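Local atomic coordinates of 401aa long hypothetical glucose-1-phosphate thymidylyltransferase (Sulfolobus tokodaii, PDB entry 2GGQ), a protein that probably acts as a bifunctional sugar-1-phosphate nucleotidylyltransferase and acetyltransferase in the synthesis of UDP-N-acetylglucosamine and UDP-N-acetylgalactosamine. Residues F101-K106 against I200-Y205. Numbering follows the deposited sequence.
Sequences FFSNEK and IEYEGY
Ser-103 and Tyr-205 are the backbone meeting point, their CA atoms 5.2 Å apart, while the end-to-end directions of 101-104 and 202-205 diverge by 111°, so the two segments meet at a steep angle and do not run side by side. Two weak hydrogen bonds join this pair: Ser-103 N donates to Tyr-205 O over 3.0 Å in a bent geometry, and Tyr-205 N reaches Ser-103 OG over 3.4 Å. The same carbonyl O also takes a CA-H...O contact from Phe-102. Ser-103 OG has a second partner in the Tyr-202 hydroxyl at 3.1 Å, a hydrogen bond whose direction is not fixed. With CG anti to the backbone N (chi1 -173°), the Tyr-202 side chain runs out so that its hydroxyl lies beside the loop at Ser-103, OH 2.9 Å from Ser-103 N. The Phe-102 side chain lies at about a right angle to that of Tyr-202, its CB packed 3.7 Å from the tyrosine CZ. The Asn-104 side chain runs antiparallel alongside Tyr-202, its OD1 nearest the hydroxyl, with amide and ring planes 29° apart. Beyond the serine, Phe-101 and Tyr-205 meet edge to edge, CD2 of Phe-101 lying 3.7 Å from CE2 of Tyr-205. Helix 212-225 covers this end through Trp-221, which stacks on Tyr-205, whereas the Tyr-40 hydroxyl hydrogen-bonds Phe-102 O and its ring meets that of Phe-102. The contact thus ties the link between strand 100-102 and helix 106-111 to the connection from 197-201, an outermost strand of the mixed sheet, into 206-208, the antiparallel partner of 100-102. This two-stranded pairing belongs to the GT-A-type nucleotidyltransferase domain, the Phe-101 side chain about 13 Å from the bound thymidine triphosphate and not touching it.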
loop_
_atom_site.group_PDB
_atom_site.type_symbol
_atom_site.label_atom_id
_atom_site.label_comp_id
_atom_site.label_asym_id
_atom_site.label_seq_id
_atom_site.Cartn_x
_atom_site.Cartn_y
_atom_site.Cartn_z
ATOM N N PHE A 101 -5.155 3.185 -3.467
ATOM C CA PHE A 101 -4.630 3.400 -4.771
ATOM C C PHE A 101 -5.767 3.184 -5.739
ATOM O O PHE A 101 -6.506 2.218 -5.627
ATOM C CB PHE A 101 -3.520 2.385 -5.081
ATOM C CG PHE A 101 -2.900 2.591 -6.419
ATOM C CD1 PHE A 101 -1.945 3.575 -6.604
ATOM C CD2 PHE A 101 -3.316 1.834 -7.511
ATOM C CE1 PHE A 101 -1.392 3.796 -7.852
ATOM C CE2 PHE A 101 -2.770 2.052 -8.773
ATOM C CZ PHE A 101 -1.821 3.036 -8.942
ATOM N N PHE A 102 -5.859 4.064 -6.724
ATOM C CA PHE A 102 -6.808 3.924 -7.825
ATOM C C PHE A 102 -6.177 4.479 -9.101
ATOM O O PHE A 102 -5.184 5.192 -9.059
ATOM C CB PHE A 102 -8.143 4.581 -7.471
ATOM C CG PHE A 102 -8.000 5.926 -6.866
ATOM C CD1 PHE A 102 -8.023 7.051 -7.662
ATOM C CD2 PHE A 102 -7.825 6.075 -5.496
ATOM C CE1 PHE A 102 -7.888 8.300 -7.102
ATOM C CE2 PHE A 102 -7.676 7.319 -4.949
ATOM C CZ PHE A 102 -7.709 8.426 -5.752
ATOM N N SER A 103 -6.721 4.097 -10.240
ATOM C CA SER A 103 -5.978 4.197 -11.496
ATOM C C SER A 103 -5.939 5.579 -12.136
ATOM O O SER A 103 -5.087 5.842 -13.003
ATOM C CB SER A 103 -6.556 3.210 -12.498
ATOM O OG SER A 103 -7.876 3.574 -12.807
ATOM N N ASN A 104 -6.880 6.437 -11.738
ATOM C CA ASN A 104 -7.040 7.756 -12.359
ATOM C C ASN A 104 -7.870 8.710 -11.490
ATOM O O ASN A 104 -8.545 8.286 -10.554
ATOM C CB ASN A 104 -7.655 7.643 -13.773
ATOM C CG ASN A 104 -8.973 6.892 -13.779
ATOM O OD1 ASN A 104 -9.894 7.207 -13.008
ATOM N ND2 ASN A 104 -9.082 5.887 -14.664
ATOM N N GLU A 105 -7.832 9.990 -11.841
ATOM C CA GLU A 105 -8.477 11.058 -11.077
ATOM C C GLU A 105 -9.878 11.413 -11.603
ATOM O O GLU A 105 -10.636 12.115 -10.927
ATOM C CB GLU A 105 -7.579 12.302 -11.111
ATOM C CG GLU A 105 -7.527 12.999 -12.477
ATOM C CD GLU A 105 -6.596 12.363 -13.517
ATOM O OE1 GLU A 105 -6.031 11.257 -13.311
ATOM O OE2 GLU A 105 -6.409 13.008 -14.568
ATOM N N LYS A 106 -10.215 10.933 -12.801
ATOM C CA LYS A 106 -11.501 11.238 -13.446
ATOM C C LYS A 106 -12.690 11.339 -12.487
ATOM O O LYS A 106 -13.534 12.220 -12.647
ATOM C CB LYS A 106 -11.800 10.288 -14.629
ATOM C CG LYS A 106 -10.963 10.623 -15.916
ATOM C CD LYS A 106 -11.339 9.743 -17.156
ATOM C CE LYS A 106 -10.360 8.570 -17.331
ATOM N NZ LYS A 106 -10.881 7.435 -18.166
ATOM N N ILE A 200 -21.475 7.384 -6.973
ATOM C CA ILE A 200 -20.849 7.318 -8.303
ATOM C C ILE A 200 -20.035 6.030 -8.357
ATOM O O ILE A 200 -19.195 5.830 -7.497
ATOM C CB ILE A 200 -19.848 8.510 -8.568
ATOM C CG1 ILE A 200 -20.404 9.869 -8.122
ATOM C CG2 ILE A 200 -19.346 8.490 -10.034
ATOM C CD1 ILE A 200 -21.707 10.231 -8.681
ATOM N N GLU A 201 -20.292 5.170 -9.345
ATOM C CA GLU A 201 -19.565 3.906 -9.468
ATOM C C GLU A 201 -18.220 4.157 -10.135
ATOM O O GLU A 201 -18.146 4.649 -11.258
ATOM C CB GLU A 201 -20.362 2.839 -10.243
ATOM C CG GLU A 201 -19.802 1.400 -10.109
ATOM C CD GLU A 201 -20.004 0.501 -11.367
ATOM O OE1 GLU A 201 -20.759 0.871 -12.311
ATOM O OE2 GLU A 201 -19.385 -0.590 -11.410
ATOM N N TYR A 202 -17.158 3.835 -9.402
ATOM C CA TYR A 202 -15.804 3.920 -9.917
ATOM C C TYR A 202 -15.638 2.716 -10.830
ATOM O O TYR A 202 -15.924 1.597 -10.410
ATOM C CB TYR A 202 -14.803 3.802 -8.751
ATOM C CG TYR A 202 -13.390 4.047 -9.191
ATOM C CD1 TYR A 202 -12.845 5.324 -9.127
ATOM C CD2 TYR A 202 -12.601 3.021 -9.704
ATOM C CE1 TYR A 202 -11.545 5.575 -9.543
ATOM C CE2 TYR A 202 -11.300 3.271 -10.137
ATOM C CZ TYR A 202 -10.782 4.550 -10.056
ATOM O OH TYR A 202 -9.496 4.841 -10.474
ATOM N N GLU A 203 -15.162 2.920 -12.052
ATOM C CA GLU A 203 -15.030 1.792 -13.003
ATOM C C GLU A 203 -13.603 1.226 -13.233
ATOM O O GLU A 203 -13.445 0.046 -13.595
ATOM C CB GLU A 203 -15.695 2.151 -14.333
ATOM C CG GLU A 203 -17.216 2.307 -14.190
ATOM C CD GLU A 203 -17.937 2.509 -15.526
ATOM O OE1 GLU A 203 -17.993 1.541 -16.332
ATOM O OE2 GLU A 203 -18.474 3.628 -15.751
ATOM N N GLY A 204 -12.580 2.056 -13.052
ATOM C CA GLY A 204 -11.176 1.598 -13.235
ATOM C C GLY A 204 -10.648 0.680 -12.119
ATOM O O GLY A 204 -11.404 0.033 -11.369
ATOM N N TYR A 205 -9.327 0.617 -12.014
ATOM C CA TYR A 205 -8.668 -0.170 -10.981
ATOM C C TYR A 205 -8.705 0.558 -9.644
ATOM O O TYR A 205 -8.423 1.735 -9.565
ATOM C CB TYR A 205 -7.216 -0.397 -11.380
ATOM C CG TYR A 205 -6.439 -1.195 -10.362
ATOM C CD1 TYR A 205 -6.638 -2.567 -10.246
ATOM C CD2 TYR A 205 -5.484 -0.593 -9.546
ATOM C CE1 TYR A 205 -5.913 -3.318 -9.325
ATOM C CE2 TYR A 205 -4.749 -1.348 -8.617
ATOM C CZ TYR A 205 -4.982 -2.697 -8.517
ATOM O OH TYR A 205 -4.274 -3.457 -7.620
#